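Local coordinates for RimK domain protein ATP-grasp (Sphaerobacter thermophilus, PDB 5I47) that probably binds ATP and acts as an ATP-grasp ligase of the RimK type, possibly in lysine biosynthesis, at residues R15-R28 and V255-G269. Sequence-based numbering, arbitrary orientation.
Sequences RVEERLLIEAFAAR and VDFRSLSGRGVDVAG
E17 OE1 is held by two arginines, one from each segment. R15 NH1 forms a salt bridge to it at 3.0 Å. R258 NH2 lies 3.5 Å from E17 OE1, but the oxygen sits over a face of that guanidinium, so this second pair is one of charges only. The carboxylate and the R258 guanidinium planes stand 82° apart. R15 NH1 and R258 NH2 come within 3.0 Å of each other beside E17 OE1, and the carboxylate probably balances part of their positive charge. R15 NH2 also gives a weak hydrogen bond to V255 O (3.5 Å), which R58 binds as well. V16 packs its CG2 against R258 NH1.

The E17 chain bends at chi2 (88°). This turns the carboxylate toward the start of helix 258-262 and leaves the methylenes on the F257 ring. E17 CG sits 3.5 Å from the ring centroid, nearly on the normal, in a CH-pi contact. At the ring edge, L21 CD1 meets F257 CZ at 3.8 Å. A leucine here has no ring face, and the E17 methylenes and L21 CD1 would probably be left without their packing partner.

Further along, A268 CB packs against L20 CB at 3.9 Å, and A24 CB touches A268 O. R28 lays its guanidinium over G269 O; its NH1 bonds A24 O (2.8 Å), and its NE pairs with D273. D266 caps helix 267-275 through G269 N. The arrangement joins the first helix of the Rossmann-like preATP-grasp domain to the C-terminal helices of the ATP-grasp domain, an interdomain interface within one chain.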
ATOM      1  N   ARG B  15     -25.429   8.188   8.611  1.00 48.70           N
ATOM      2  CA  ARG B  15     -25.430   9.451   9.323  1.00 47.74           C
ATOM      3  C   ARG B  15     -26.150  10.496   8.469  1.00 45.24           C
ATOM      4  O   ARG B  15     -26.841  10.151   7.498  1.00 43.72           O
ATOM      5  CB  ARG B  15     -23.995   9.853   9.665  1.00 51.18           C
ATOM      6  CG  ARG B  15     -23.290   8.931  10.641  1.00 58.16           C
ATOM      7  CD  ARG B  15     -21.804   9.249  10.685  1.00 68.91           C
ATOM      8  NE  ARG B  15     -21.241   9.354   9.338  1.00 78.73           N
ATOM      9  CZ  ARG B  15     -20.827  10.490   8.778  1.00 78.39           C
ATOM     10  NH1 ARG B  15     -20.899  11.631   9.449  1.00 79.62           N
ATOM     11  NH2 ARG B  15     -20.335  10.482   7.546  1.00 73.08           N
ATOM     12  N   VAL B  16     -25.974  11.773   8.821  1.00 48.42           N
ATOM     13  CA  VAL B  16     -26.693  12.851   8.144  1.00 48.51           C
ATOM     14  C   VAL B  16     -26.332  12.891   6.663  1.00 50.02           C
ATOM     15  O   VAL B  16     -27.207  13.000   5.796  1.00 53.79           O
ATOM     16  CB  VAL B  16     -26.412  14.198   8.833  1.00 50.04           C
ATOM     17  CG1 VAL B  16     -26.814  15.353   7.933  1.00 49.42           C
ATOM     18  CG2 VAL B  16     -27.162  14.281  10.154  1.00 55.03           C
ATOM     19  N   GLU B  17     -25.036  12.808   6.349  1.00 49.44           N
ATOM     20  CA  GLU B  17     -24.620  12.839   4.949  1.00 48.83           C
ATOM     21  C   GLU B  17     -25.194  11.659   4.174  1.00 44.12           C
ATOM     22  O   GLU B  17     -25.574  11.800   3.006  1.00 38.14           O
ATOM     23  CB  GLU B  17     -23.094  12.854   4.852  1.00 48.80           C
ATOM     24  CG  GLU B  17     -22.444  14.161   5.289  1.00 47.70           C
ATOM     25  CD  GLU B  17     -22.140  14.198   6.776  1.00 47.56           C
ATOM     26  OE1 GLU B  17     -22.566  13.264   7.494  1.00 48.01           O
ATOM     27  OE2 GLU B  17     -21.469  15.156   7.223  1.00 43.64           O
ATOM     28  N   GLU B  18     -25.286  10.491   4.816  1.00 45.27           N
ATOM     29  CA  GLU B  18     -25.769   9.302   4.121  1.00 45.13           C
ATOM     30  C   GLU B  18     -27.250   9.414   3.770  1.00 46.49           C
ATOM     31  O   GLU B  18     -27.671   8.975   2.694  1.00 48.15           O
ATOM     32  CB  GLU B  18     -25.504   8.054   4.963  1.00 45.73           C
ATOM     33  CG  GLU B  18     -24.099   7.483   4.807  1.00 47.97           C
ATOM     34  CD  GLU B  18     -23.028   8.394   5.376  1.00 56.03           C
ATOM     35  OE1 GLU B  18     -23.105   8.726   6.578  1.00 58.70           O
ATOM     36  OE2 GLU B  18     -22.114   8.789   4.619  1.00 58.95           O
ATOM     37  N   ARG B  19     -28.058  10.002   4.652  1.00 47.33           N
ATOM     38  CA  ARG B  19     -29.479  10.121   4.343  1.00 53.87           C
ATOM     39  C   ARG B  19     -29.754  11.207   3.308  1.00 48.80           C
ATOM     40  O   ARG B  19     -30.667  11.054   2.489  1.00 44.55           O
ATOM     41  CB  ARG B  19     -30.285  10.376   5.620  1.00 63.72           C
ATOM     42  CG  ARG B  19     -29.959  11.667   6.341  1.00 70.44           C
ATOM     43  CD  ARG B  19     -30.455  11.620   7.774  1.00 77.47           C
ATOM     44  NE  ARG B  19     -30.125  10.341   8.398  1.00 78.70           N
ATOM     45  CZ  ARG B  19     -29.857  10.183   9.689  1.00 78.06           C
ATOM     46  NH1 ARG B  19     -29.867  11.231  10.505  1.00 83.05           N
ATOM     47  NH2 ARG B  19     -29.568   8.977  10.165  1.00 70.87           N
ATOM     48  N   LEU B  20     -28.981  12.299   3.326  1.00 49.70           N
ATOM     49  CA  LEU B  20     -29.070  13.291   2.258  1.00 49.62           C
ATOM     50  C   LEU B  20     -28.803  12.658   0.900  1.00 52.53           C
ATOM     51  O   LEU B  20     -29.476  12.976  -0.089  1.00 54.52           O
ATOM     52  CB  LEU B  20     -28.082  14.431   2.505  1.00 46.73           C
ATOM     53  CG  LEU B  20     -28.322  15.332   3.712  1.00 47.46           C
ATOM     54  CD1 LEU B  20     -27.217  16.375   3.826  1.00 46.83           C
ATOM     55  CD2 LEU B  20     -29.683  15.995   3.604  1.00 47.97           C
ATOM     56  N   LEU B  21     -27.818  11.758   0.833  1.00 47.54           N
ATOM     57  CA  LEU B  21     -27.532  11.067  -0.417  1.00 46.52           C
ATOM     58  C   LEU B  21     -28.655  10.113  -0.802  1.00 46.57           C
ATOM     59  O   LEU B  21     -28.940   9.946  -1.993  1.00 46.53           O
ATOM     60  CB  LEU B  21     -26.202  10.320  -0.305  1.00 45.55           C
ATOM     61  CG  LEU B  21     -24.963  11.217  -0.370  1.00 44.71           C
ATOM     62  CD1 LEU B  21     -23.803  10.598   0.389  1.00 45.34           C
ATOM     63  CD2 LEU B  21     -24.576  11.481  -1.816  1.00 41.04           C
ATOM     64  N   ILE B  22     -29.306   9.486   0.180  1.00 48.32           N
ATOM     65  CA  ILE B  22     -30.431   8.616  -0.142  1.00 51.53           C
ATOM     66  C   ILE B  22     -31.575   9.423  -0.741  1.00 56.59           C
ATOM     67  O   ILE B  22     -32.282   8.942  -1.635  1.00 58.49           O
ATOM     68  CB  ILE B  22     -30.869   7.823   1.103  1.00 52.74           C
ATOM     69  CG1 ILE B  22     -29.750   6.868   1.530  1.00 46.32           C
ATOM     70  CG2 ILE B  22     -32.158   7.054   0.834  1.00 55.39           C
ATOM     71  CD1 ILE B  22     -30.202   5.758   2.445  1.00 46.46           C
ATOM     72  N   GLU B  23     -31.764  10.666  -0.288  1.00 57.61           N
ATOM     73  CA  GLU B  23     -32.754  11.537  -0.917  1.00 58.87           C
ATOM     74  C   GLU B  23     -32.348  11.878  -2.343  1.00 52.64           C
ATOM     75  O   GLU B  23     -33.150  11.746  -3.276  1.00 50.61           O
ATOM     76  CB  GLU B  23     -32.938  12.815  -0.096  1.00 66.28           C
ATOM     77  CG  GLU B  23     -33.499  12.600   1.299  1.00 74.77           C
ATOM     78  CD  GLU B  23     -33.683  13.903   2.062  1.00 78.53           C
ATOM     79  OE1 GLU B  23     -33.904  14.952   1.414  1.00 78.33           O
ATOM     80  OE2 GLU B  23     -33.603  13.878   3.310  1.00 78.52           O
ATOM     81  N   ALA B  24     -31.099  12.312  -2.531  1.00 48.81           N
ATOM     82  CA  ALA B  24     -30.654  12.746  -3.852  1.00 46.17           C
ATOM     83  C   ALA B  24     -30.663  11.595  -4.850  1.00 51.96           C
ATOM     84  O   ALA B  24     -31.006  11.787  -6.022  1.00 56.25           O
ATOM     85  CB  ALA B  24     -29.263  13.371  -3.753  1.00 43.21           C
ATOM     86  N   PHE B  25     -30.291  10.390  -4.407  1.00 55.45           N
ATOM     87  CA  PHE B  25     -30.353   9.230  -5.293  1.00 54.60           C
ATOM     88  C   PHE B  25     -31.796   8.822  -5.567  1.00 55.34           C
ATOM     89  O   PHE B  25     -32.130   8.418  -6.688  1.00 53.19           O
ATOM     90  CB  PHE B  25     -29.571   8.057  -4.698  1.00 53.75           C
ATOM     91  CG  PHE B  25     -28.096   8.098  -4.985  1.00 53.01           C
ATOM     92  CD1 PHE B  25     -27.618   7.830  -6.256  1.00 49.32           C
ATOM     93  CD2 PHE B  25     -27.186   8.390  -3.980  1.00 55.69           C
ATOM     94  CE1 PHE B  25     -26.263   7.864  -6.524  1.00 47.88           C
ATOM     95  CE2 PHE B  25     -25.829   8.427  -4.243  1.00 55.01           C
ATOM     96  CZ  PHE B  25     -25.367   8.163  -5.516  1.00 49.35           C
ATOM     97  N   ALA B  26     -32.664   8.907  -4.555  1.00 58.70           N
ATOM     98  CA  ALA B  26     -34.075   8.609  -4.772  1.00 62.96           C
ATOM     99  C   ALA B  26     -34.712   9.632  -5.703  1.00 63.72           C
ATOM    100  O   ALA B  26     -35.526   9.276  -6.565  1.00 63.36           O
ATOM    101  CB  ALA B  26     -34.819   8.560  -3.437  1.00 63.24           C
ATOM    102  N   ALA B  27     -34.342  10.907  -5.554  1.00 60.73           N
ATOM    103  CA  ALA B  27     -34.830  11.946  -6.451  1.00 57.68           C
ATOM    104  C   ALA B  27     -34.390  11.719  -7.889  1.00 58.99           C
ATOM    105  O   ALA B  27     -35.057  12.196  -8.813  1.00 60.70           O
ATOM    106  CB  ALA B  27     -34.355  13.318  -5.970  1.00 52.55           C
ATOM    107  N   ARG B  28     -33.290  11.001  -8.102  1.00 60.32           N
ATOM    108  CA  ARG B  28     -32.781  10.721  -9.438  1.00 57.71           C
ATOM    109  C   ARG B  28     -33.103   9.308  -9.903  1.00 62.14           C
ATOM    110  O   ARG B  28     -32.522   8.844 -10.889  1.00 64.12           O
ATOM    111  CB  ARG B  28     -31.273  10.972  -9.488  1.00 49.16           C
ATOM    112  CG  ARG B  28     -30.920  12.449  -9.422  1.00 47.38           C
ATOM    113  CD  ARG B  28     -29.488  12.690  -8.979  1.00 46.39           C
ATOM    114  NE  ARG B  28     -29.192  14.119  -8.897  1.00 50.22           N
ATOM    115  CZ  ARG B  28     -29.544  14.898  -7.877  1.00 51.01           C
ATOM    116  NH1 ARG B  28     -30.208  14.387  -6.851  1.00 53.99           N
ATOM    117  NH2 ARG B  28     -29.236  16.188  -7.882  1.00 47.52           N
ATOM    118  N   VAL B 255     -16.094  12.892   3.550  1.00 37.60           N
ATOM    119  CA  VAL B 255     -16.935  12.217   4.533  1.00 36.48           C
ATOM    120  C   VAL B 255     -17.912  13.186   5.181  1.00 41.77           C
ATOM    121  O   VAL B 255     -19.099  12.885   5.324  1.00 38.64           O
ATOM    122  CB  VAL B 255     -16.055  11.516   5.588  1.00 32.04           C
ATOM    123  CG1 VAL B 255     -16.917  10.927   6.688  1.00 30.62           C
ATOM    124  CG2 VAL B 255     -15.209  10.428   4.940  1.00 28.08           C
ATOM    125  N   ASP B 256     -17.432  14.365   5.574  1.00 51.45           N
ATOM    126  CA  ASP B 256     -18.255  15.381   6.220  1.00 56.49           C
ATOM    127  C   ASP B 256     -18.549  16.492   5.219  1.00 56.04           C
ATOM    128  O   ASP B 256     -17.674  17.312   4.922  1.00 55.96           O
ATOM    129  CB  ASP B 256     -17.557  15.950   7.455  1.00 63.67           C
ATOM    130  CG  ASP B 256     -16.840  14.892   8.263  1.00 74.66           C
ATOM    131  OD1 ASP B 256     -17.431  13.816   8.501  1.00 78.39           O
ATOM    132  OD2 ASP B 256     -15.678  15.136   8.655  1.00 78.41           O
ATOM    133  N   PHE B 257     -19.773  16.522   4.697  1.00 54.85           N
ATOM    134  CA  PHE B 257     -20.276  17.695   3.991  1.00 53.08           C
ATOM    135  C   PHE B 257     -21.543  18.219   4.657  1.00 58.59           C
ATOM    136  O   PHE B 257     -22.418  18.788   4.000  1.00 61.45           O
ATOM    137  CB  PHE B 257     -20.497  17.408   2.505  1.00 43.42           C
ATOM    138  CG  PHE B 257     -21.411  16.248   2.217  1.00 40.47           C
ATOM    139  CD1 PHE B 257     -22.771  16.445   2.042  1.00 42.75           C
ATOM    140  CD2 PHE B 257     -20.901  14.969   2.069  1.00 37.47           C
ATOM    141  CE1 PHE B 257     -23.609  15.384   1.752  1.00 42.54           C
ATOM    142  CE2 PHE B 257     -21.734  13.902   1.783  1.00 35.55           C
ATOM    143  CZ  PHE B 257     -23.088  14.111   1.622  1.00 40.29           C
ATOM    144  N   ARG B 258     -21.630  18.036   5.977  1.00 60.24           N
ATOM    145  CA  ARG B 258     -22.771  18.514   6.751  1.00 56.03           C
ATOM    146  C   ARG B 258     -22.855  20.035   6.725  1.00 53.73           C
ATOM    147  O   ARG B 258     -23.892  20.609   6.373  1.00 52.38           O
ATOM    148  CB  ARG B 258     -22.650  18.013   8.191  1.00 55.41           C
ATOM    149  CG  ARG B 258     -23.947  17.617   8.861  1.00 59.14           C
ATOM    150  CD  ARG B 258     -23.686  17.209  10.304  1.00 61.84           C
ATOM    151  NE  ARG B 258     -22.642  16.191  10.404  1.00 64.61           N
ATOM    152  CZ  ARG B 258     -22.848  14.937  10.792  1.00 67.72           C
ATOM    153  NH1 ARG B 258     -24.063  14.534  11.134  1.00 68.52           N
ATOM    154  NH2 ARG B 258     -21.836  14.085  10.852  1.00 69.92           N
ATOM    155  N   SER B 259     -21.760  20.702   7.103  1.00 53.49           N
ATOM    156  CA  SER B 259     -21.759  22.158   7.201  1.00 55.62           C
ATOM    157  C   SER B 259     -22.054  22.812   5.858  1.00 59.36           C
ATOM    158  O   SER B 259     -22.809  23.789   5.788  1.00 62.20           O
ATOM    159  CB  SER B 259     -20.412  22.638   7.743  1.00 58.78           C
ATOM    160  OG  SER B 259     -20.273  24.042   7.603  1.00 63.06           O
ATOM    161  N   LEU B 260     -21.466  22.290   4.779  1.00 58.55           N
ATOM    162  CA  LEU B 260     -21.651  22.913   3.472  1.00 54.61           C
ATOM    163  C   LEU B 260     -23.080  22.734   2.971  1.00 50.62           C
ATOM    164  O   LEU B 260     -23.648  23.650   2.367  1.00 49.88           O
ATOM    165  CB  LEU B 260     -20.646  22.343   2.472  1.00 56.34           C
ATOM    166  CG  LEU B 260     -20.470  23.161   1.191  1.00 60.39           C
ATOM    167  CD1 LEU B 260     -20.023  24.578   1.520  1.00 60.97           C
ATOM    168  CD2 LEU B 260     -19.484  22.491   0.244  1.00 60.99           C
ATOM    169  N   SER B 261     -23.679  21.564   3.214  1.00 49.11           N
ATOM    170  CA  SER B 261     -25.089  21.367   2.896  1.00 53.27           C
ATOM    171  C   SER B 261     -25.988  22.303   3.690  1.00 59.35           C
ATOM    172  O   SER B 261     -27.089  22.631   3.231  1.00 57.31           O
ATOM    173  CB  SER B 261     -25.498  19.919   3.159  1.00 54.13           C
ATOM    174  OG  SER B 261     -25.188  19.089   2.057  1.00 57.49           O
ATOM    175  N   GLY B 262     -25.541  22.741   4.868  1.00 68.65           N
ATOM    176  CA  GLY B 262     -26.343  23.656   5.660  1.00 69.39           C
ATOM    177  C   GLY B 262     -26.541  24.999   4.987  1.00 71.04           C
ATOM    178  O   GLY B 262     -27.599  25.618   5.118  1.00 77.50           O
ATOM    179  N   ARG B 263     -25.531  25.471   4.255  1.00 61.61           N
ATOM    180  CA  ARG B 263     -25.615  26.761   3.581  1.00 55.82           C
ATOM    181  C   ARG B 263     -26.222  26.656   2.188  1.00 56.49           C
ATOM    182  O   ARG B 263     -25.872  27.441   1.296  1.00 60.12           O
ATOM    183  CB  ARG B 263     -24.236  27.414   3.525  1.00 54.23           C
ATOM    184  CG  ARG B 263     -23.487  27.334   4.837  1.00 54.05           C
ATOM    185  CD  ARG B 263     -22.182  28.098   4.782  1.00 58.49           C
ATOM    186  NE  ARG B 263     -21.218  27.550   5.730  1.00 64.65           N
ATOM    187  CZ  ARG B 263     -20.153  26.838   5.379  1.00 68.54           C
ATOM    188  NH1 ARG B 263     -19.905  26.603   4.099  1.00 74.05           N
ATOM    189  NH2 ARG B 263     -19.335  26.364   6.308  1.00 67.11           N
ATOM    190  N   GLY B 264     -27.125  25.697   1.975  1.00 53.47           N
ATOM    191  CA  GLY B 264     -27.845  25.580   0.725  1.00 52.45           C
ATOM    192  C   GLY B 264     -27.066  24.989  -0.426  1.00 51.40           C
ATOM    193  O   GLY B 264     -27.643  24.808  -1.507  1.00 52.54           O
ATOM    194  N   VAL B 265     -25.781  24.688  -0.247  1.00 50.62           N
ATOM    195  CA  VAL B 265     -25.014  24.038  -1.303  1.00 45.80           C
ATOM    196  C   VAL B 265     -25.462  22.586  -1.400  1.00 44.51           C
ATOM    197  O   VAL B 265     -25.319  21.811  -0.448  1.00 49.43           O
ATOM    198  CB  VAL B 265     -23.510  24.140  -1.032  1.00 46.86           C
ATOM    199  CG1 VAL B 265     -22.724  23.511  -2.174  1.00 47.85           C
ATOM    200  CG2 VAL B 265     -23.104  25.594  -0.834  1.00 49.98           C
ATOM    201  N   ASP B 266     -26.017  22.212  -2.553  1.00 38.84           N
ATOM    202  CA  ASP B 266     -26.574  20.873  -2.754  1.00 39.64           C
ATOM    203  C   ASP B 266     -25.436  19.879  -3.001  1.00 45.93           C
ATOM    204  O   ASP B 266     -25.262  19.328  -4.090  1.00 49.55           O
ATOM    205  CB  ASP B 266     -27.574  20.891  -3.902  1.00 39.14           C
ATOM    206  CG  ASP B 266     -28.292  19.567  -4.077  1.00 45.22           C
ATOM    207  OD1 ASP B 266     -28.295  18.756  -3.127  1.00 47.06           O
ATOM    208  OD2 ASP B 266     -28.859  19.340  -5.169  1.00 48.23           O
ATOM    209  N   VAL B 267     -24.648  19.648  -1.946  1.00 45.27           N
ATOM    210  CA  VAL B 267     -23.483  18.772  -2.071  1.00 44.00           C
ATOM    211  C   VAL B 267     -23.917  17.355  -2.419  1.00 38.34           C
ATOM    212  O   VAL B 267     -23.330  16.709  -3.295  1.00 33.61           O
ATOM    213  CB  VAL B 267     -22.640  18.799  -0.782  1.00 48.34           C
ATOM    214  CG1 VAL B 267     -21.399  17.930  -0.952  1.00 51.63           C
ATOM    215  CG2 VAL B 267     -22.254  20.223  -0.420  1.00 45.05           C
ATOM    216  N   ALA B 268     -24.952  16.853  -1.742  1.00 39.56           N
ATOM    217  CA  ALA B 268     -25.429  15.501  -2.006  1.00 39.71           C
ATOM    218  C   ALA B 268     -25.946  15.363  -3.432  1.00 36.15           C
ATOM    219  O   ALA B 268     -25.775  14.314  -4.064  1.00 34.81           O
ATOM    220  CB  ALA B 268     -26.515  15.122  -0.999  1.00 39.22           C
ATOM    221  N   GLY B 269     -26.580  16.412  -3.958  1.00 36.82           N
ATOM    222  CA  GLY B 269     -27.065  16.353  -5.327  1.00 37.64           C
ATOM    223  C   GLY B 269     -25.939  16.255  -6.336  1.00 39.83           C
ATOM    224  O   GLY B 269     -26.007  15.465  -7.282  1.00 41.44           O
TER